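Local coordinates for lipoprotein (Mycoplasma mycoides subsp. capri, PDB 7ADK) that probably acts as a surface-anchored protease of the chymotrypsin-like PA clan, related to mycoplasma peptidases that are thought to cut host immunoglobulins, at residues N565-T568 with N569-T573; L623-Y626 with N627-D630; K822-R825 with E826-K830; G843-D846 with D847-P850. All coordinates share one frame; numbering follows the deposited sequence.

Overall arrangement
Contact 3 is the buried member of the set, while contacts 1, 2 and 4 lie at the surface. It occupies the first turns of the helix 824-831, packed against strands of the antiparallel sheet; contact 1 follows a short edge strand of that same sheet, about 24 Å away between nearest atoms. Contact 2 belongs to a separate long loop, about 36 Å from contact 3 between centres. Contacts 3 and 4 touch: R825 of the helix bridges to D846 of the loop, and M828 packs on F844. Contact 4 thus shares that charge pair; local bonds differ, with a Met-aromatic pair in the helix and turns braced by asparagine, threonine or aspartate at the surface.

Contact 1: N565-T568 with N569-T573; sequences NDIT and NQYET
I567 meets Y571 with the end of its side chain: CD1 lies 3.6 Å from Y571 CD1, approaching the ring obliquely. The placement follows from the first torsion of I567, which sets CG1 between the backbone N and the carbonyl carbon (chi1 76°), and from an extended second torsion that carries CD1 out to the tyrosine. Q570 fills in beside it: its CG lies next to I567 O and 3.8 Å from I567 CB, and the start of the amide also lies alongside that CB, so a polar side chain serves as cover. Beneath these side chains the chain turns back with type I beta-turn angles at T568 and N569. The carbonyl O of I567 is gripped twice, by the N of Q570 at 3.2 Å and by the N of Y571 at 3.0 Å. Upstream, D566 forms an Asx turn: its OD1 takes the backbone N of T568 at 3.1 Å and the hydroxyl OG1 of T568 at 2.6 Å. Threonine suits this position because OG1 also accepts from the N of V560 on strand 556-562, the antiparallel partner of strand 565-566. I567 and Y571 rest on V560 as well. With two donors converging on one oxygen, the D566 carboxylate is probably kept anionic, and the exit from the hairpin is fixed by polar bonds on one flank and apolar contact on the other.

Contact 2: L623-Y626 with N627-D630; sequences LKKY and NDLD
N627 bonds back to the backbone of K624, where its OD1 accepts the main-chain N-H at 2.8 Å. The bond is fairly straight at the hydrogen (162°), with the donor tilted 34° from the carbonyl plane of the amide. A first torsion that leaves CG beside the backbone N (chi1 -44°) directs the amide toward the earlier residues, and asparagine is short enough to make this bond without a detour. L623 closes over the same amide: its CD1 lies 3.5 Å from N627 OD1 and 3.9 Å from N627 ND2, crossing it obliquely. This compact part lies among exposed residues. The fit is slacker where K625, bent at its second torsion, lies beside buried D628: its CD comes no nearer than 4.1 Å to D628 OD2, and its ammonium NZ stays 5.2 Å from that oxygen, so the charges probably attract weakly and no bridge forms. On the loose solvent side is K624, its first bond directed away from the later residues. K693 ties the turn to its surroundings by bonding to the carbonyl oxygens of Y626 and D628 and bridging to D630. K625 to D628 form a type I beta turn, whose third residue, N627, bonds to the N-H of the residue just before the turn, within the long loop joining helices 603-606 and 651-655.

Contact 3: K822-R825 with E826-K830; sequences KSYR and EVMNK
E826 receives two donors on a single carboxylate oxygen: OE2 lies 2.7 Å from S823 OG, whose hydroxyl donates, and 2.9 Å from the backbone N of K822. The two come from opposite faces of the carboxylate plane. Glutamate manages this because its CG sits between its own backbone N and carbonyl carbon (chi1 70°) and the chain then runs out extended, back over the start of the helix. R825 crosses E826 obliquely, with E826 CB over one face of its guanidinium. Its NH2 is a long 3.9 Å from E826 OE1, which lies well out of the guanidinium plane; the flat groups are turned 62° from each other, and charge alone probably joins this pair of atoms. On another side of the helix Y824 and M828 run side by side; M828 SD lies 4.6 Å from the centroid of the Y824 ring, 49° off its normal, an oblique Met-aromatic contact. S823 is the N-cap of helix 824-831, yet its hydroxyl serves the glutamate three residues on and makes no capping bond. The helical spacing that brings these pairs together is set by backbone bonds, V827 N to S823 O at 3.0 Å and M828 N to Y824 O at 2.9 Å. Further out, Q818 NE2 also donates to E826 OE2, while Y824 OH is bonded to D430 on strand 421-433. Y812 O holds the NE of R825, while NH1 pairs with D846 and F844 of the 843-850 loop. Apolar V827 suits the sheet side, packing on I506 and F507, and M828 leans on Y444 and L432.

Contact 4: G843-D846 with D847-P850; sequences GFTD and DKIP
Similar first torsions bring T845 and D847 together: in the threonine OG1 lies between the backbone N and the carbonyl carbon (chi1 58°), and in the aspartate CG takes the same kind of place (chi1 47°). The hydroxyl of T845 then donates to D847 OD2 at 2.7 Å, meeting it nearly along the C-O axis of the carboxylate. A short branched hydroxyl suits this position, since OG1 is carried on CB, close to the main chain, and so meets the carboxylate of a residue two further on. The turn underneath is closed by the N of K848, which donates to T845 O at 3.0 Å, and is extended by a weak bond of 3.5 Å from the N of I849 to D846 O. D846 and D847 lie in a single short 3-10 turn. K848 runs beside T845, its CG 3.6 Å from T845 OG1, so the aliphatic root of the lysine covers the hydroxyl, while its CB rests 3.8 Å from the carbonyl O of G843. At the backbone angles of G843 a CB would press on the preceding carbonyl O, which accounts for the glycine. I849 lays CG1 at 3.7 Å from D846 O and packs on R825, the residue of helix 824-831 that also pairs with D846 OD1. The two aspartates therefore part company: D846 faces the helix and the guanidinium charge, and D847 stays with its own turn. That division probably keeps two neighbouring negative charges apart, each neutralised or hydrogen-bonded by a different donor.

Contact 1: N565-T568 with N569-T573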
loop_
_atom_site.group_PDB
_atom_site.type_symbol
_atom_site.label_atom_id
_atom_site.label_comp_id
_atom_site.label_asym_id
_atom_site.label_seq_id
_atom_site.Cartn_x
_atom_site.Cartn_y
_atom_site.Cartn_z
ATOM N N ASN B 565 2.457 12.671 12.830
ATOM C CA ASN B 565 2.324 13.537 14.001
ATOM C C ASN B 565 3.611 14.344 14.203
ATOM O O ASN B 565 4.691 13.829 13.949
ATOM C CB ASN B 565 2.078 12.690 15.260
ATOM C CG ASN B 565 0.899 11.748 15.165
ATOM O OD1 ASN B 565 -0.231 12.106 15.442
ATOM N ND2 ASN B 565 1.126 10.513 14.807
ATOM N N ASP B 566 3.528 15.544 14.766
ATOM C CA ASP B 566 4.665 16.194 15.420
ATOM C C ASP B 566 4.751 15.718 16.878
ATOM O O ASP B 566 3.812 15.890 17.652
ATOM C CB ASP B 566 4.518 17.716 15.300
ATOM C CG ASP B 566 5.651 18.533 15.925
ATOM O OD1 ASP B 566 6.598 17.984 16.533
ATOM O OD2 ASP B 566 5.581 19.774 15.826
ATOM N N ILE B 567 5.874 15.109 17.250
ATOM C CA ILE B 567 6.148 14.504 18.556
ATOM C C ILE B 567 7.302 15.190 19.306
ATOM O O ILE B 567 7.787 14.667 20.302
ATOM C CB ILE B 567 6.293 12.965 18.438
ATOM C CG1 ILE B 567 7.628 12.481 17.845
ATOM C CG2 ILE B 567 5.109 12.356 17.681
ATOM C CD1 ILE B 567 7.908 11.009 18.110
ATOM N N THR B 568 7.741 16.367 18.863
ATOM C CA THR B 568 8.961 17.038 19.330
ATOM C C THR B 568 9.019 17.269 20.838
ATOM O O THR B 568 10.029 16.983 21.473
ATOM C CB THR B 568 9.126 18.383 18.616
ATOM O OG1 THR B 568 9.094 18.192 17.236
ATOM C CG2 THR B 568 10.452 19.062 18.911
ATOM N N ASN B 569 7.938 17.771 21.436
ATOM C CA ASN B 569 7.888 18.129 22.855
ATOM C C ASN B 569 7.640 16.930 23.784
ATOM O O ASN B 569 7.757 17.067 25.001
ATOM C CB ASN B 569 6.861 19.253 23.046
ATOM C CG ASN B 569 7.241 20.515 22.294
ATOM O OD1 ASN B 569 6.554 20.937 21.381
ATOM N ND2 ASN B 569 8.360 21.123 22.611
ATOM N N GLN B 570 7.317 15.759 23.233
ATOM C CA GLN B 570 7.158 14.492 23.956
ATOM C C GLN B 570 8.324 13.513 23.740
ATOM O O GLN B 570 8.446 12.550 24.492
ATOM C CB GLN B 570 5.795 13.880 23.613
ATOM C CG GLN B 570 5.634 13.470 22.151
ATOM C CD GLN B 570 4.335 12.727 21.896
ATOM O OE1 GLN B 570 3.271 13.301 21.816
ATOM N NE2 GLN B 570 4.355 11.452 21.759
ATOM N N TYR B 571 9.194 13.754 22.760
ATOM C CA TYR B 571 10.403 12.975 22.517
ATOM C C TYR B 571 11.529 13.301 23.510
ATOM O O TYR B 571 11.399 14.189 24.350
ATOM C CB TYR B 571 10.873 13.203 21.073
ATOM C CG TYR B 571 11.597 12.012 20.489
ATOM C CD1 TYR B 571 10.845 10.869 20.179
ATOM C CD2 TYR B 571 12.982 12.028 20.239
ATOM C CE1 TYR B 571 11.450 9.750 19.592
ATOM C CE2 TYR B 571 13.593 10.902 19.656
ATOM C CZ TYR B 571 12.824 9.768 19.312
ATOM O OH TYR B 571 13.392 8.688 18.726
ATOM N N GLU B 572 12.656 12.603 23.392
ATOM C CA GLU B 572 13.902 12.905 24.104
ATOM C C GLU B 572 14.401 14.338 23.838
ATOM O O GLU B 572 14.147 14.910 22.781
ATOM C CB GLU B 572 14.949 11.844 23.754
ATOM C CG GLU B 572 16.267 11.897 24.519
ATOM C CD GLU B 572 16.103 11.814 26.025
ATOM O OE1 GLU B 572 16.125 10.712 26.575
ATOM O OE2 GLU B 572 15.940 12.849 26.666
ATOM N N THR B 573 15.045 14.951 24.829
ATOM C CA THR B 573 15.501 16.344 24.800
ATOM C C THR B 573 16.992 16.560 25.078
ATOM O O THR B 573 17.601 17.433 24.459
ATOM C CB THR B 573 14.600 17.182 25.711
ATOM O OG1 THR B 573 14.880 18.540 25.578
ATOM C CG2 THR B 573 14.695 16.849 27.183
#

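Contact 2: L623-Y626 with N627-D630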
loop_
_atom_site.group_PDB
_atom_site.type_symbol
_atom_site.label_atom_id
_atom_site.label_comp_id
_atom_site.label_asym_id
_atom_site.label_seq_id
_atom_site.Cartn_x
_atom_site.Cartn_y
_atom_site.Cartn_z
ATOM N N LEU B 623 23.640 -27.802 3.836
ATOM C CA LEU B 623 25.035 -27.414 3.995
ATOM C C LEU B 623 25.614 -27.213 2.586
ATOM O O LEU B 623 25.347 -28.017 1.698
ATOM C CB LEU B 623 25.754 -28.521 4.784
ATOM C CG LEU B 623 27.227 -28.257 5.137
ATOM C CD1 LEU B 623 27.394 -27.316 6.316
ATOM C CD2 LEU B 623 27.901 -29.558 5.504
ATOM N N LYS B 624 26.369 -26.137 2.379
ATOM C CA LYS B 624 26.804 -25.576 1.085
ATOM C C LYS B 624 25.775 -24.729 0.318
ATOM O O LYS B 624 26.181 -23.990 -0.567
ATOM C CB LYS B 624 27.585 -26.595 0.221
ATOM C CG LYS B 624 26.822 -27.222 -0.955
ATOM C CD LYS B 624 27.622 -28.353 -1.606
ATOM C CE LYS B 624 26.877 -29.064 -2.741
ATOM N NZ LYS B 624 26.614 -28.201 -3.901
ATOM N N LYS B 625 24.490 -24.714 0.709
ATOM C CA LYS B 625 23.479 -23.675 0.359
ATOM C C LYS B 625 23.283 -22.670 1.501
ATOM O O LYS B 625 23.248 -21.475 1.253
ATOM C CB LYS B 625 22.171 -24.347 -0.108
ATOM C CG LYS B 625 20.875 -23.518 -0.051
ATOM C CD LYS B 625 20.772 -22.318 -0.993
ATOM C CE LYS B 625 19.468 -21.583 -0.708
ATOM N NZ LYS B 625 19.217 -20.437 -1.579
ATOM N N TYR B 626 23.267 -23.101 2.761
ATOM C CA TYR B 626 23.378 -22.199 3.919
ATOM C C TYR B 626 24.667 -21.363 3.884
ATOM O O TYR B 626 24.650 -20.185 4.215
ATOM C CB TYR B 626 23.373 -22.999 5.224
ATOM C CG TYR B 626 22.106 -23.737 5.602
ATOM C CD1 TYR B 626 20.885 -23.045 5.717
ATOM C CD2 TYR B 626 22.170 -25.090 5.981
ATOM C CE1 TYR B 626 19.742 -23.701 6.205
ATOM C CE2 TYR B 626 21.026 -25.749 6.466
ATOM C CZ TYR B 626 19.803 -25.060 6.572
ATOM O OH TYR B 626 18.694 -25.700 7.019
ATOM N N ASN B 627 25.779 -21.981 3.496
ATOM C CA ASN B 627 27.127 -21.420 3.550
ATOM C C ASN B 627 27.488 -20.536 2.347
ATOM O O ASN B 627 28.614 -20.046 2.276
ATOM C CB ASN B 627 28.141 -22.558 3.741
ATOM C CG ASN B 627 27.713 -23.576 4.780
ATOM O OD1 ASN B 627 26.825 -24.381 4.544
ATOM N ND2 ASN B 627 28.291 -23.568 5.945
ATOM N N ASP B 628 26.565 -20.322 1.405
ATOM C CA ASP B 628 26.717 -19.266 0.409
ATOM C C ASP B 628 26.787 -17.901 1.112
ATOM O O ASP B 628 26.032 -17.647 2.051
ATOM C CB ASP B 628 25.559 -19.265 -0.599
ATOM C CG ASP B 628 25.492 -20.436 -1.573
ATOM O OD1 ASP B 628 26.521 -21.082 -1.835
ATOM O OD2 ASP B 628 24.404 -20.701 -2.121
ATOM N N LEU B 629 27.647 -17.005 0.640
ATOM C CA LEU B 629 27.518 -15.588 0.930
ATOM C C LEU B 629 26.286 -15.028 0.222
ATOM O O LEU B 629 25.837 -15.525 -0.803
ATOM C CB LEU B 629 28.802 -14.825 0.574
ATOM C CG LEU B 629 29.712 -14.579 1.783
ATOM C CD1 LEU B 629 30.258 -15.860 2.387
ATOM C CD2 LEU B 629 30.875 -13.686 1.405
ATOM N N ASP B 630 25.736 -14.024 0.876
ATOM C CA ASP B 630 24.467 -13.377 0.614
ATOM C C ASP B 630 24.738 -11.953 0.168
ATOM O O ASP B 630 25.672 -11.326 0.649
ATOM C CB ASP B 630 23.678 -13.312 1.922
ATOM C CG ASP B 630 23.168 -14.659 2.408
ATOM O OD1 ASP B 630 22.482 -15.334 1.623
ATOM O OD2 ASP B 630 23.338 -15.005 3.599
#

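Contact 3: K822-R825 with E826-K830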
loop_
_atom_site.group_PDB
_atom_site.type_symbol
_atom_site.label_atom_id
_atom_site.label_comp_id
_atom_site.label_asym_id
_atom_site.label_seq_id
_atom_site.Cartn_x
_atom_site.Cartn_y
_atom_site.Cartn_z
ATOM N N LYS B 822 42.333 10.447 -3.050
ATOM C CA LYS B 822 40.983 10.241 -3.597
ATOM C C LYS B 822 40.330 8.979 -2.999
ATOM O O LYS B 822 39.894 8.080 -3.716
ATOM C CB LYS B 822 41.055 10.204 -5.137
ATOM C CG LYS B 822 41.225 11.554 -5.849
ATOM C CD LYS B 822 39.952 12.402 -5.874
ATOM C CE LYS B 822 40.088 13.602 -6.796
ATOM N NZ LYS B 822 38.815 14.299 -7.049
ATOM N N SER B 823 40.303 8.893 -1.675
ATOM C CA SER B 823 39.590 7.873 -0.906
ATOM C C SER B 823 39.199 8.444 0.451
ATOM O O SER B 823 39.783 9.428 0.890
ATOM C CB SER B 823 40.428 6.611 -0.746
ATOM O OG SER B 823 41.622 6.868 -0.056
ATOM N N TYR B 824 38.217 7.845 1.123
ATOM C CA TYR B 824 37.673 8.356 2.380
ATOM C C TYR B 824 38.742 8.638 3.447
ATOM O O TYR B 824 38.768 9.716 4.038
ATOM C CB TYR B 824 36.637 7.355 2.901
ATOM C CG TYR B 824 36.000 7.739 4.218
ATOM C CD1 TYR B 824 35.488 9.035 4.413
ATOM C CD2 TYR B 824 35.970 6.819 5.276
ATOM C CE1 TYR B 824 34.989 9.422 5.660
ATOM C CE2 TYR B 824 35.480 7.212 6.529
ATOM C CZ TYR B 824 35.008 8.516 6.725
ATOM O OH TYR B 824 34.604 8.923 7.945
ATOM N N ARG B 825 39.668 7.698 3.668
ATOM C CA ARG B 825 40.748 7.820 4.646
ATOM C C ARG B 825 41.643 9.018 4.383
ATOM O O ARG B 825 41.902 9.810 5.277
ATOM C CB ARG B 825 41.558 6.522 4.627
ATOM C CG ARG B 825 42.633 6.514 5.723
ATOM C CD ARG B 825 43.543 5.287 5.672
ATOM N NE ARG B 825 44.199 5.163 4.364
ATOM C CZ ARG B 825 45.190 5.884 3.889
ATOM N NH1 ARG B 825 45.833 6.752 4.590
ATOM N NH2 ARG B 825 45.546 5.745 2.658
ATOM N N GLU B 826 42.145 9.156 3.167
ATOM C CA GLU B 826 43.140 10.189 2.860
ATOM C C GLU B 826 42.525 11.586 2.652
ATOM O O GLU B 826 43.208 12.590 2.826
ATOM C CB GLU B 826 44.064 9.711 1.735
ATOM C CG GLU B 826 43.411 9.604 0.367
ATOM C CD GLU B 826 44.100 8.614 -0.588
ATOM O OE1 GLU B 826 45.273 8.235 -0.373
ATOM O OE2 GLU B 826 43.434 8.217 -1.575
ATOM N N VAL B 827 41.223 11.661 2.363
ATOM C CA VAL B 827 40.415 12.878 2.516
ATOM C C VAL B 827 40.249 13.241 3.989
ATOM O O VAL B 827 40.470 14.382 4.388
ATOM C CB VAL B 827 39.058 12.700 1.829
ATOM C CG1 VAL B 827 38.062 13.771 2.192
ATOM C CG2 VAL B 827 39.220 12.703 0.322
ATOM N N MET B 828 39.913 12.281 4.840
ATOM C CA MET B 828 39.697 12.547 6.253
ATOM C C MET B 828 41.002 12.858 7.011
ATOM O O MET B 828 41.001 13.648 7.948
ATOM C CB MET B 828 38.871 11.410 6.863
ATOM C CG MET B 828 38.200 11.920 8.133
ATOM S SD MET B 828 36.892 10.887 8.814
ATOM C CE MET B 828 36.525 11.826 10.307
ATOM N N ASN B 829 42.138 12.337 6.542
ATOM C CA ASN B 829 43.476 12.597 7.061
ATOM C C ASN B 829 43.873 14.074 6.984
ATOM O O ASN B 829 44.470 14.581 7.927
ATOM C CB ASN B 829 44.482 11.737 6.282
ATOM C CG ASN B 829 45.892 11.859 6.823
ATOM O OD1 ASN B 829 46.141 11.738 8.005
ATOM N ND2 ASN B 829 46.855 12.117 5.994
ATOM N N LYS B 830 43.547 14.778 5.892
ATOM C CA LYS B 830 43.838 16.214 5.762
ATOM C C LYS B 830 42.894 17.085 6.595
ATOM O O LYS B 830 43.329 18.092 7.143
ATOM C CB LYS B 830 43.895 16.650 4.289
ATOM C CG LYS B 830 42.596 16.479 3.498
ATOM C CD LYS B 830 42.632 17.175 2.140
ATOM C CE LYS B 830 41.266 17.135 1.471
ATOM N NZ LYS B 830 41.261 17.765 0.149
#

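Contact 4: G843-D846 with D847-P850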
loop_
_atom_site.group_PDB
_atom_site.type_symbol
_atom_site.label_atom_id
_atom_site.label_comp_id
_atom_site.label_asym_id
_atom_site.label_seq_id
_atom_site.Cartn_x
_atom_site.Cartn_y
_atom_site.Cartn_z
ATOM N N GLY B 843 43.998 5.945 13.770
ATOM C CA GLY B 843 44.182 7.152 12.952
ATOM C C GLY B 843 44.197 6.915 11.435
ATOM O O GLY B 843 44.260 5.787 10.949
ATOM N N PHE B 844 44.116 8.004 10.670
ATOM C CA PHE B 844 43.970 8.012 9.204
ATOM C C PHE B 844 45.278 7.853 8.406
ATOM O O PHE B 844 45.262 7.854 7.176
ATOM C CB PHE B 844 43.288 9.319 8.784
ATOM C CG PHE B 844 42.018 9.657 9.519
ATOM C CD1 PHE B 844 40.827 9.004 9.184
ATOM C CD2 PHE B 844 42.028 10.610 10.549
ATOM C CE1 PHE B 844 39.655 9.282 9.896
ATOM C CE2 PHE B 844 40.855 10.887 11.257
ATOM C CZ PHE B 844 39.673 10.209 10.945
ATOM N N THR B 845 46.429 7.754 9.064
ATOM C CA THR B 845 47.742 7.695 8.406
ATOM C C THR B 845 47.963 6.385 7.636
ATOM O O THR B 845 47.396 5.341 7.961
ATOM C CB THR B 845 48.870 7.945 9.414
ATOM O OG1 THR B 845 48.822 7.008 10.458
ATOM C CG2 THR B 845 48.798 9.324 10.038
ATOM N N ASP B 846 48.783 6.427 6.577
ATOM C CA ASP B 846 48.919 5.310 5.626
ATOM C C ASP B 846 49.490 4.024 6.250
ATOM O O ASP B 846 49.138 2.922 5.835
ATOM C CB ASP B 846 49.809 5.718 4.438
ATOM C CG ASP B 846 49.434 7.037 3.752
ATOM O OD1 ASP B 846 48.284 7.231 3.375
ATOM O OD2 ASP B 846 50.300 7.883 3.560
ATOM N N ASP B 847 50.346 4.148 7.265
ATOM C CA ASP B 847 50.907 3.023 8.011
ATOM C C ASP B 847 49.861 2.272 8.857
ATOM O O ASP B 847 50.118 1.146 9.279
ATOM C CB ASP B 847 52.103 3.493 8.869
ATOM C CG ASP B 847 51.913 4.770 9.692
ATOM O OD1 ASP B 847 52.899 5.248 10.262
ATOM O OD2 ASP B 847 50.805 5.336 9.735
ATOM N N LYS B 848 48.672 2.842 9.085
ATOM C CA LYS B 848 47.590 2.254 9.887
ATOM C C LYS B 848 46.436 1.687 9.054
ATOM O O LYS B 848 45.369 1.410 9.593
ATOM C CB LYS B 848 47.134 3.247 10.973
ATOM C CG LYS B 848 48.245 3.770 11.893
ATOM C CD LYS B 848 49.059 2.691 12.617
ATOM C CE LYS B 848 50.147 3.337 13.466
ATOM N NZ LYS B 848 50.996 2.350 14.154
ATOM N N ILE B 849 46.633 1.449 7.757
ATOM C CA ILE B 849 45.765 0.538 7.000
ATOM C C ILE B 849 45.951 -0.876 7.582
ATOM O O ILE B 849 47.093 -1.336 7.659
ATOM C CB ILE B 849 46.070 0.575 5.482
ATOM C CG1 ILE B 849 45.734 1.958 4.898
ATOM C CG2 ILE B 849 45.299 -0.501 4.718
ATOM C CD1 ILE B 849 45.979 2.080 3.401
ATOM N N PRO B 850 44.888 -1.583 8.006
ATOM C CA PRO B 850 45.008 -2.963 8.462
ATOM C C PRO B 850 45.390 -3.872 7.293
ATOM O O PRO B 850 44.901 -3.689 6.179
ATOM C CB PRO B 850 43.659 -3.319 9.085
ATOM C CG PRO B 850 42.678 -2.286 8.565
ATOM C CD PRO B 850 43.515 -1.123 8.072
#